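Local structure of sulfotransferase (Alicyclobacillus acidocaldarius subsp. acidocaldarius, 3RNL) at residues 93-97 / 170-174; 162-168 / 282-286; 135-140 / 156-161. The protein probably transfers a sulfuryl group to an acceptor substrate as a sulfotransferase, and binds magnesium ions. One frame throughout, in Å; residues are numbered along the deposited sequence.

Interaction 1 of 3, residues 93-97 / 170-174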
loop_
_atom_site.group_PDB
_atom_site.type_symbol
_atom_site.label_atom_id
_atom_site.label_comp_id
_atom_site.label_asym_id
_atom_site.label_seq_id
_atom_site.Cartn_x
_atom_site.Cartn_y
_atom_site.Cartn_z
ATOM N N TYR A 93 -4.273 -3.248 -2.415
ATOM C CA TYR A 93 -5.486 -3.398 -1.607
ATOM C C TYR A 93 -6.148 -2.035 -1.345
ATOM O O TYR A 93 -7.369 -1.921 -1.330
ATOM C CB TYR A 93 -5.127 -4.059 -0.280
ATOM C CG TYR A 93 -5.059 -5.573 -0.282
ATOM C CD1 TYR A 93 -5.649 -6.328 -1.287
ATOM C CD2 TYR A 93 -4.446 -6.247 0.770
ATOM C CE1 TYR A 93 -5.614 -7.721 -1.261
ATOM C CE2 TYR A 93 -4.402 -7.638 0.806
ATOM C CZ TYR A 93 -4.999 -8.361 -0.205
ATOM O OH TYR A 93 -4.960 -9.727 -0.165
ATOM N N LEU A 94 -5.342 -1.001 -1.144
ATOM C CA LEU A 94 -5.887 0.333 -0.852
ATOM C C LEU A 94 -6.596 0.899 -2.088
ATOM O O LEU A 94 -7.646 1.553 -2.009
ATOM C CB LEU A 94 -4.733 1.253 -0.428
ATOM C CG LEU A 94 -5.168 2.691 -0.100
ATOM C CD1 LEU A 94 -6.161 2.733 1.090
ATOM C CD2 LEU A 94 -3.945 3.578 0.186
ATOM N N PHE A 95 -6.030 0.599 -3.250
ATOM C CA PHE A 95 -6.479 1.197 -4.503
ATOM C C PHE A 95 -7.770 0.587 -5.057
ATOM O O PHE A 95 -8.645 1.315 -5.533
ATOM C CB PHE A 95 -5.361 1.072 -5.549
ATOM C CG PHE A 95 -5.764 1.540 -6.932
ATOM C CD1 PHE A 95 -5.878 2.893 -7.213
ATOM C CD2 PHE A 95 -6.024 0.624 -7.946
ATOM C CE1 PHE A 95 -6.241 3.332 -8.489
ATOM C CE2 PHE A 95 -6.399 1.054 -9.219
ATOM C CZ PHE A 95 -6.508 2.405 -9.486
ATOM N N TYR A 96 -7.898 -0.733 -5.008
ATOM C CA TYR A 96 -9.064 -1.383 -5.624
ATOM C C TYR A 96 -10.278 -1.230 -4.705
ATOM O O TYR A 96 -10.228 -1.601 -3.531
ATOM C CB TYR A 96 -8.759 -2.854 -5.929
ATOM C CG TYR A 96 -7.899 -2.986 -7.171
ATOM C CD1 TYR A 96 -8.403 -2.630 -8.422
ATOM C CD2 TYR A 96 -6.586 -3.420 -7.091
ATOM C CE1 TYR A 96 -7.614 -2.728 -9.566
ATOM C CE2 TYR A 96 -5.793 -3.531 -8.232
ATOM C CZ TYR A 96 -6.316 -3.183 -9.460
ATOM O OH TYR A 96 -5.536 -3.276 -10.603
ATOM N N PRO A 97 -11.356 -0.637 -5.232
ATOM C CA PRO A 97 -12.410 -0.051 -4.388
ATOM C C PRO A 97 -13.306 -1.044 -3.660
ATOM O O PRO A 97 -13.968 -0.634 -2.713
ATOM C CB PRO A 97 -13.216 0.804 -5.376
ATOM C CG PRO A 97 -13.046 0.090 -6.672
ATOM C CD PRO A 97 -11.616 -0.417 -6.664
ATOM N N GLN A 170 -9.760 6.483 -1.276
ATOM C CA GLN A 170 -9.319 5.121 -0.979
ATOM C C GLN A 170 -9.287 4.902 0.522
ATOM O O GLN A 170 -9.743 3.877 1.025
ATOM C CB GLN A 170 -7.912 4.884 -1.547
ATOM C CG GLN A 170 -7.841 5.138 -3.062
ATOM C CD GLN A 170 -6.410 5.028 -3.593
ATOM O OE1 GLN A 170 -5.678 4.129 -3.213
ATOM N NE2 GLN A 170 -6.027 5.934 -4.489
ATOM N N VAL A 171 -8.714 5.863 1.237
ATOM C CA VAL A 171 -8.667 5.774 2.697
ATOM C C VAL A 171 -10.080 5.869 3.292
ATOM O O VAL A 171 -10.431 5.114 4.228
ATOM C CB VAL A 171 -7.756 6.874 3.262
ATOM C CG1 VAL A 171 -7.833 6.910 4.787
ATOM C CG2 VAL A 171 -6.301 6.646 2.783
ATOM N N LYS A 172 -10.908 6.758 2.741
ATOM C CA LYS A 172 -12.279 6.877 3.252
ATOM C C LYS A 172 -13.004 5.533 3.191
ATOM O O LYS A 172 -13.741 5.172 4.103
ATOM C CB LYS A 172 -13.083 7.920 2.473
ATOM C CG LYS A 172 -14.530 8.043 2.993
ATOM C CD LYS A 172 -15.307 9.114 2.249
ATOM C CE LYS A 172 -16.694 9.352 2.881
ATOM N NZ LYS A 172 -17.680 8.260 2.561
ATOM N N ARG A 173 -12.813 4.796 2.105
ATOM C CA ARG A 173 -13.498 3.502 1.977
ATOM C C ARG A 173 -13.112 2.562 3.129
ATOM O O ARG A 173 -13.968 1.884 3.693
ATOM C CB ARG A 173 -13.200 2.862 0.607
ATOM C CG ARG A 173 -13.910 1.526 0.336
ATOM C CD ARG A 173 -15.446 1.620 0.341
ATOM N NE ARG A 173 -16.000 2.743 -0.429
ATOM C CZ ARG A 173 -16.221 2.729 -1.740
ATOM N NH1 ARG A 173 -16.759 3.800 -2.338
ATOM N NH2 ARG A 173 -15.900 1.650 -2.459
ATOM N N TYR A 174 -11.828 2.520 3.491
ATOM C CA TYR A 174 -11.408 1.691 4.631
ATOM C C TYR A 174 -11.945 2.207 5.957
ATOM O O TYR A 174 -12.365 1.410 6.812
ATOM C CB TYR A 174 -9.885 1.534 4.699
ATOM C CG TYR A 174 -9.414 0.425 3.786
ATOM C CD1 TYR A 174 -9.282 -0.883 4.262
ATOM C CD2 TYR A 174 -9.164 0.667 2.435
ATOM C CE1 TYR A 174 -8.866 -1.919 3.419
ATOM C CE2 TYR A 174 -8.743 -0.367 1.582
ATOM C CZ TYR A 174 -8.610 -1.653 2.079
ATOM O OH TYR A 174 -8.213 -2.676 1.233
HETATM O O HOH W 1 -10.111 1.695 -0.853
#
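Leu94 lies across the side chain of Gln170 at about a right angle, and these two residues, with Tyr174, account for most of the 388 Å² buried here. The leucine is directed by a CG that stands anti to the backbone N, which carries its branches toward Gln170 and Tyr174 on helix 167-178. Leu94 CG sits 3.5 Å from Gln170 OE1, while Leu94 CD1 packs against the ring of Tyr174, 3.9 Å from Tyr174 CD2. Leu94 also touches Ile114 and Leu116 of strand 111-116.

Gln170, extended past CG, reaches across to Phe95, bringing Gln170 OE1 within 3.3 Å of Phe95 CA. Its amide stands almost perpendicular to the Phe95 ring, planes 83° apart, with NE2 near the ring edge; NE2 itself has weak bonds to the carbonyls of Val164 and Leu166. A water joins the two backbones by donating to Leu94 O and Gln170 O.

Tyr174 provides the direct polar link: Tyr174 OH donates to Tyr93 O over 2.8 Å. The hydroxyl approaches from above the carbonyl plane, 72° out of it, so the bond is not aimed at a lone pair. At the exposed margin, Arg173 NH2 makes a weak bond to Pro97 O (3.0 Å, 131° at the hydrogen).

The contact fixes the loop between strand 85-89 and helix 99-106 against a helix flanking the parallel sheet, a layering characteristic of the alpha-beta-alpha sandwich of the P-loop-type sulfotransferase fold.

Interaction 2 of 3, residues 162-168 / 282-286; sequences RAVGLYA and FFAPD
Arg162 lays its side chain over one face of the Phe282 ring, joining the segment that leads into helix 167-178 to helix 273-294 of the alpha-beta-alpha sandwich. The arginine is extended from CG to NE, which brings the methylenes and NE over the ring in succession. Arg162 CD makes a CH-pi contact, 3.9 Å from the centroid of the Phe282 ring, and Arg162 CZ makes a cation-pi contact at 4.7 Å from the same Phe282 centroid, close to the ring normal. The guanidinium stands nearly upright on the ring, planes 86° apart, rather than stacked flat.

Phe283 turns its edge to the backbone, with Phe283 CE1 3.6 Å from Arg162 O, and the backbone of Gly165 packs close to the same CE1. Leu166 CD2 wedges between both phenylalanines and Asp286 CB.

Asp286 has CG anti to its own N (chi1 -162°), which presents the carboxylate to the start of helix 167-178. OD1 is paired with Arg289 and accepts a hydrogen bond from a water that also donates to Leu166 O. Asp286 OD2 accepts from a second water and, on its syn side, takes the nearly straight bond from Ala168 N (3.0 Å, 167°).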
loop_
_atom_site.group_PDB
_atom_site.type_symbol
_atom_site.label_atom_id
_atom_site.label_comp_id
_atom_site.label_asym_id
_atom_site.label_seq_id
_atom_site.Cartn_x
_atom_site.Cartn_y
_atom_site.Cartn_z
ATOM N N ARG A 162 -0.904 9.122 -11.185
ATOM C CA ARG A 162 -1.887 9.984 -10.529
ATOM C C ARG A 162 -2.966 9.189 -9.788
ATOM O O ARG A 162 -3.267 9.483 -8.630
ATOM C CB ARG A 162 -2.547 10.931 -11.552
ATOM C CG ARG A 162 -1.651 12.076 -12.039
ATOM C CD ARG A 162 -2.327 12.834 -13.210
ATOM N NE ARG A 162 -1.895 14.236 -13.286
ATOM C CZ ARG A 162 -0.920 14.681 -14.073
ATOM N NH1 ARG A 162 -0.263 13.838 -14.856
ATOM N NH2 ARG A 162 -0.602 15.970 -14.082
ATOM N N ALA A 163 -3.545 8.180 -10.442
ATOM C CA ALA A 163 -4.730 7.542 -9.869
ATOM C C ALA A 163 -4.417 6.908 -8.515
ATOM O O ALA A 163 -5.213 6.983 -7.569
ATOM C CB ALA A 163 -5.307 6.499 -10.824
ATOM N N VAL A 164 -3.253 6.282 -8.417
ATOM C CA VAL A 164 -2.892 5.571 -7.190
ATOM C C VAL A 164 -2.575 6.537 -6.039
ATOM O O VAL A 164 -2.709 6.192 -4.862
ATOM C CB VAL A 164 -1.732 4.573 -7.470
ATOM C CG1 VAL A 164 -1.090 4.080 -6.184
ATOM C CG2 VAL A 164 -2.276 3.404 -8.300
ATOM N N GLY A 165 -2.179 7.751 -6.386
ATOM C CA GLY A 165 -1.860 8.764 -5.392
ATOM C C GLY A 165 -3.057 9.584 -4.920
ATOM O O GLY A 165 -2.893 10.423 -4.018
ATOM N N LEU A 166 -4.257 9.364 -5.463
ATOM C CA LEU A 166 -5.333 10.171 -4.900
ATOM C C LEU A 166 -5.906 9.327 -3.772
ATOM O O LEU A 166 -6.950 8.671 -3.897
ATOM C CB LEU A 166 -6.394 10.376 -5.988
ATOM C CG LEU A 166 -5.973 11.271 -7.167
ATOM C CD1 LEU A 166 -6.896 11.118 -8.385
ATOM C CD2 LEU A 166 -5.955 12.716 -6.695
ATOM N N TYR A 167 -5.389 9.597 -2.582
ATOM C CA TYR A 167 -5.590 8.686 -1.463
ATOM C C TYR A 167 -6.930 8.878 -0.786
ATOM O O TYR A 167 -7.422 7.960 -0.135
ATOM C CB TYR A 167 -4.531 8.892 -0.385
ATOM C CG TYR A 167 -3.085 8.707 -0.800
ATOM C CD1 TYR A 167 -2.661 7.584 -1.514
ATOM C CD2 TYR A 167 -2.138 9.648 -0.431
ATOM C CE1 TYR A 167 -1.298 7.424 -1.857
ATOM C CE2 TYR A 167 -0.798 9.510 -0.777
ATOM C CZ TYR A 167 -0.387 8.392 -1.484
ATOM O OH TYR A 167 0.952 8.269 -1.796
ATOM N N ALA A 168 -7.479 10.087 -0.869
ATOM C CA ALA A 168 -8.562 10.442 0.047
ATOM C C ALA A 168 -9.722 9.456 -0.054
ATOM O O ALA A 168 -10.190 8.920 0.957
ATOM C CB ALA A 168 -9.053 11.865 -0.202
ATOM N N PHE A 282 -1.862 19.430 -8.620
ATOM C CA PHE A 282 -2.835 18.419 -9.033
ATOM C C PHE A 282 -3.428 17.670 -7.838
ATOM O O PHE A 282 -4.647 17.471 -7.758
ATOM C CB PHE A 282 -2.213 17.396 -9.988
ATOM C CG PHE A 282 -3.122 16.227 -10.276
ATOM C CD1 PHE A 282 -4.152 16.349 -11.197
ATOM C CD2 PHE A 282 -2.974 15.028 -9.582
ATOM C CE1 PHE A 282 -5.005 15.278 -11.446
ATOM C CE2 PHE A 282 -3.819 13.957 -9.822
ATOM C CZ PHE A 282 -4.844 14.087 -10.755
ATOM N N PHE A 283 -2.560 17.259 -6.918
ATOM C CA PHE A 283 -2.984 16.472 -5.755
ATOM C C PHE A 283 -3.550 17.332 -4.622
ATOM O O PHE A 283 -4.167 16.802 -3.697
ATOM C CB PHE A 283 -1.803 15.652 -5.200
ATOM C CG PHE A 283 -1.373 14.516 -6.098
ATOM C CD1 PHE A 283 -2.214 13.442 -6.324
ATOM C CD2 PHE A 283 -0.123 14.523 -6.708
ATOM C CE1 PHE A 283 -1.814 12.378 -7.151
ATOM C CE2 PHE A 283 0.277 13.477 -7.538
ATOM C CZ PHE A 283 -0.575 12.398 -7.750
ATOM N N ALA A 284 -3.348 18.646 -4.687
ATOM C CA ALA A 284 -3.671 19.511 -3.544
ATOM C C ALA A 284 -5.111 19.398 -3.019
ATOM O O ALA A 284 -5.324 19.316 -1.805
ATOM C CB ALA A 284 -3.307 20.967 -3.830
ATOM N N PRO A 285 -6.111 19.397 -3.918
ATOM C CA PRO A 285 -7.473 19.293 -3.372
ATOM C C PRO A 285 -7.703 17.949 -2.672
ATOM O O PRO A 285 -8.381 17.894 -1.634
ATOM C CB PRO A 285 -8.368 19.431 -4.613
ATOM C CG PRO A 285 -7.490 20.208 -5.616
ATOM C CD PRO A 285 -6.106 19.654 -5.371
ATOM N N ASP A 286 -7.139 16.879 -3.221
ATOM C CA ASP A 286 -7.287 15.561 -2.603
ATOM C C ASP A 286 -6.557 15.510 -1.267
ATOM O O ASP A 286 -7.041 14.910 -0.302
ATOM C CB ASP A 286 -6.771 14.463 -3.538
ATOM C CG ASP A 286 -7.290 13.092 -3.156
ATOM O OD1 ASP A 286 -8.472 12.801 -3.460
ATOM O OD2 ASP A 286 -6.520 12.320 -2.552
HETATM O O HOH W 2 -3.770 12.624 -2.423
HETATM O O HOH W 3 -9.519 10.480 -3.728
#

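Interaction 3 of 3, residues 135-140 / 156-161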
loop_
_atom_site.group_PDB
_atom_site.type_symbol
_atom_site.label_atom_id
_atom_site.label_comp_id
_atom_site.label_asym_id
_atom_site.label_seq_id
_atom_site.Cartn_x
_atom_site.Cartn_y
_atom_site.Cartn_z
ATOM N N ARG A 135 11.005 -1.857 -17.801
ATOM C CA ARG A 135 9.644 -1.807 -18.326
ATOM C C ARG A 135 9.309 -0.494 -19.040
ATOM O O ARG A 135 8.559 -0.476 -20.015
ATOM C CB ARG A 135 8.662 -2.113 -17.196
ATOM C CG ARG A 135 8.910 -3.510 -16.637
ATOM C CD ARG A 135 8.251 -3.745 -15.291
ATOM N NE ARG A 135 6.796 -3.753 -15.369
ATOM C CZ ARG A 135 6.003 -3.863 -14.303
ATOM N NH1 ARG A 135 6.532 -3.983 -13.091
ATOM N NH2 ARG A 135 4.682 -3.869 -14.443
ATOM N N GLU A 136 9.839 0.601 -18.506
ATOM C CA GLU A 136 9.612 1.941 -19.058
ATOM C C GLU A 136 10.920 2.524 -19.582
ATOM O O GLU A 136 11.916 2.550 -18.855
ATOM C CB GLU A 136 9.039 2.857 -17.975
ATOM C CG GLU A 136 8.831 4.307 -18.427
ATOM C CD GLU A 136 7.889 4.416 -19.625
ATOM O OE1 GLU A 136 8.307 4.086 -20.758
ATOM O OE2 GLU A 136 6.725 4.823 -19.437
ATOM N N THR A 137 10.970 2.864 -20.869
ATOM C CA THR A 137 12.122 3.586 -21.402
ATOM C C THR A 137 11.925 5.092 -21.621
ATOM O O THR A 137 12.875 5.801 -21.939
ATOM C CB THR A 137 12.553 2.974 -22.741
ATOM O OG1 THR A 137 11.432 2.989 -23.634
ATOM C CG2 THR A 137 13.018 1.538 -22.537
ATOM N N LEU A 138 10.696 5.564 -21.453
ATOM C CA LEU A 138 10.357 6.976 -21.674
ATOM C C LEU A 138 10.797 7.852 -20.509
ATOM O O LEU A 138 11.038 7.358 -19.412
ATOM C CB LEU A 138 8.855 7.161 -21.918
ATOM C CG LEU A 138 8.263 6.423 -23.125
ATOM C CD1 LEU A 138 6.742 6.498 -23.082
ATOM C CD2 LEU A 138 8.797 6.985 -24.423
ATOM N N SER A 139 10.881 9.155 -20.753
ATOM C CA SER A 139 11.077 10.110 -19.673
ATOM C C SER A 139 9.854 10.097 -18.756
ATOM O O SER A 139 8.781 9.629 -19.136
ATOM C CB SER A 139 11.252 11.517 -20.234
ATOM O OG SER A 139 10.038 11.974 -20.820
ATOM N N PHE A 140 10.029 10.573 -17.531
ATOM C CA PHE A 140 8.911 10.646 -16.593
ATOM C C PHE A 140 7.827 11.542 -17.185
ATOM O O PHE A 140 6.634 11.260 -17.062
ATOM C CB PHE A 140 9.409 11.197 -15.255
ATOM C CG PHE A 140 8.337 11.338 -14.199
ATOM C CD1 PHE A 140 7.532 10.265 -13.854
ATOM C CD2 PHE A 140 8.160 12.548 -13.544
ATOM C CE1 PHE A 140 6.543 10.398 -12.855
ATOM C CE2 PHE A 140 7.180 12.686 -12.557
ATOM C CZ PHE A 140 6.388 11.608 -12.209
ATOM N N GLU A 156 -1.151 -2.613 -15.412
ATOM C CA GLU A 156 -1.260 -2.728 -13.957
ATOM C C GLU A 156 -1.103 -1.366 -13.262
ATOM O O GLU A 156 -0.588 -0.403 -13.849
ATOM C CB GLU A 156 -0.256 -3.746 -13.421
ATOM C CG GLU A 156 1.161 -3.253 -13.400
ATOM C CD GLU A 156 1.840 -3.596 -12.082
ATOM O OE1 GLU A 156 2.892 -4.267 -12.128
ATOM O OE2 GLU A 156 1.309 -3.195 -11.014
ATOM N N PRO A 157 -1.594 -1.260 -12.020
ATOM C CA PRO A 157 -1.677 0.055 -11.363
ATOM C C PRO A 157 -0.332 0.684 -11.014
ATOM O O PRO A 157 -0.319 1.871 -10.697
ATOM C CB PRO A 157 -2.516 -0.196 -10.093
ATOM C CG PRO A 157 -3.079 -1.561 -10.242
ATOM C CD PRO A 157 -2.248 -2.321 -11.233
ATOM N N LEU A 158 0.771 -0.063 -11.055
ATOM C CA LEU A 158 2.074 0.579 -10.839
ATOM C C LEU A 158 2.261 1.727 -11.828
ATOM O O LEU A 158 2.925 2.724 -11.528
ATOM C CB LEU A 158 3.222 -0.430 -10.966
ATOM C CG LEU A 158 4.628 0.081 -10.603
ATOM C CD1 LEU A 158 4.662 0.730 -9.208
ATOM C CD2 LEU A 158 5.639 -1.058 -10.685
ATOM N N TRP A 159 1.659 1.586 -13.005
ATOM C CA TRP A 159 1.753 2.620 -14.023
ATOM C C TRP A 159 0.841 3.820 -13.755
ATOM O O TRP A 159 0.954 4.834 -14.460
ATOM C CB TRP A 159 1.394 2.064 -15.405
ATOM C CG TRP A 159 2.225 0.918 -15.902
ATOM C CD1 TRP A 159 1.988 -0.422 -15.702
ATOM C CD2 TRP A 159 3.374 0.997 -16.757
ATOM N NE1 TRP A 159 2.938 -1.174 -16.359
ATOM C CE2 TRP A 159 3.801 -0.329 -17.010
ATOM C CE3 TRP A 159 4.088 2.056 -17.322
ATOM C CZ2 TRP A 159 4.911 -0.619 -17.806
ATOM C CZ3 TRP A 159 5.197 1.766 -18.126
ATOM C CH2 TRP A 159 5.598 0.440 -18.351
ATOM N N TYR A 160 -0.059 3.761 -12.767
ATOM C CA TYR A 160 -1.006 4.865 -12.741
ATOM C C TYR A 160 -0.468 5.836 -11.707
ATOM O O TYR A 160 -0.874 5.832 -10.536
ATOM C CB TYR A 160 -2.363 4.364 -12.204
ATOM C CG TYR A 160 -3.045 3.207 -12.928
ATOM C CD1 TYR A 160 -2.580 2.714 -14.142
ATOM C CD2 TYR A 160 -4.175 2.614 -12.374
ATOM C CE1 TYR A 160 -3.232 1.638 -14.775
ATOM C CE2 TYR A 160 -4.821 1.559 -12.988
ATOM C CZ TYR A 160 -4.349 1.071 -14.179
ATOM O OH TYR A 160 -5.021 0.009 -14.761
ATOM N N TYR A 161 0.246 6.833 -12.197
ATOM C CA TYR A 161 1.012 7.694 -11.318
ATOM C C TYR A 161 0.067 8.536 -10.500
ATOM O O TYR A 161 0.228 8.671 -9.288
ATOM C CB TYR A 161 1.905 8.605 -12.151
ATOM C CG TYR A 161 2.953 7.838 -12.906
ATOM C CD1 TYR A 161 3.884 7.058 -12.238
ATOM C CD2 TYR A 161 3.020 7.904 -14.295
ATOM C CE1 TYR A 161 4.849 6.344 -12.932
ATOM C CE2 TYR A 161 3.976 7.197 -14.993
ATOM C CZ TYR A 161 4.891 6.428 -14.311
ATOM O OH TYR A 161 5.847 5.728 -15.018
HETATM O O HOH W 4 5.253 -4.934 -10.632
#
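Arg135 and Glu156 form a salt bridge in which Arg135 NH2 donates to Glu156 OE1 over 3.0 Å, almost straight at 175°. The acceptor lies in the guanidinium plane, but OE1 is met on its anti side, and the two flat groups are turned 34° from each other. A water bridges the same pair, accepting from NH1 and donating to OE1. Asp59 is a second partner of Arg135 NH2 and also accepts from Trp159 NE1, so one acidic residue ties both side chains together.

Glu156 bends at chi2, and Leu158 N donates to its other oxygen, OE2, from above the carboxylate plane at the start of the 3-10 segment 157-159. With an alanine here, Arg135 would probably lose one of its two carboxylate partners, and the N of Leu158 its side-chain acceptor.

In sequence the two loops bracket helices 140-145 and 147-152, a helical excursion between helix 119-132 and helix 167-178 of the alpha-beta-alpha sandwich. The edge of Trp159 meets the loop 135-140, with Trp159 CH2 3.5 Å from Arg135 O and Trp159 CZ3 3.7 Å from Glu136 OE2; the Glu136 carboxylate is nearly perpendicular to the indole. That OE2 is held by Arg150 and Ser143.

Farther out, Phe140 and Tyr161 make a T-shaped pair: the phenylalanine directs its CE1 edge at the tyrosine face, with ring centroids 5.5 Å apart and planes at 76°, while Trp159 O approaches the opposite face nearer the rim.

Starting from the N terminus, the loop 93-97 after strand 85-89 comes first, and its contact with 170-174 in interaction 1 closes a long excursion through strand 111-116 and helix 119-132. Interaction 3 closes entirely within that excursion, a short loop holding helices 140-145 and 147-152. Interaction 2 opens just after, at 162-168, and reaches forward to 282-286 on helix 273-294; it therefore crosses interaction 1 but follows interaction 3 in series. Helix 167-178 serves both crossing contacts. The three also touch directly: Phe95 packs on Val164 and Tyr160, Val164 on Pro157, and Phe283 on the carbonyl of Tyr161, joining the strand-end loop, the helical excursion and the C-terminal helix.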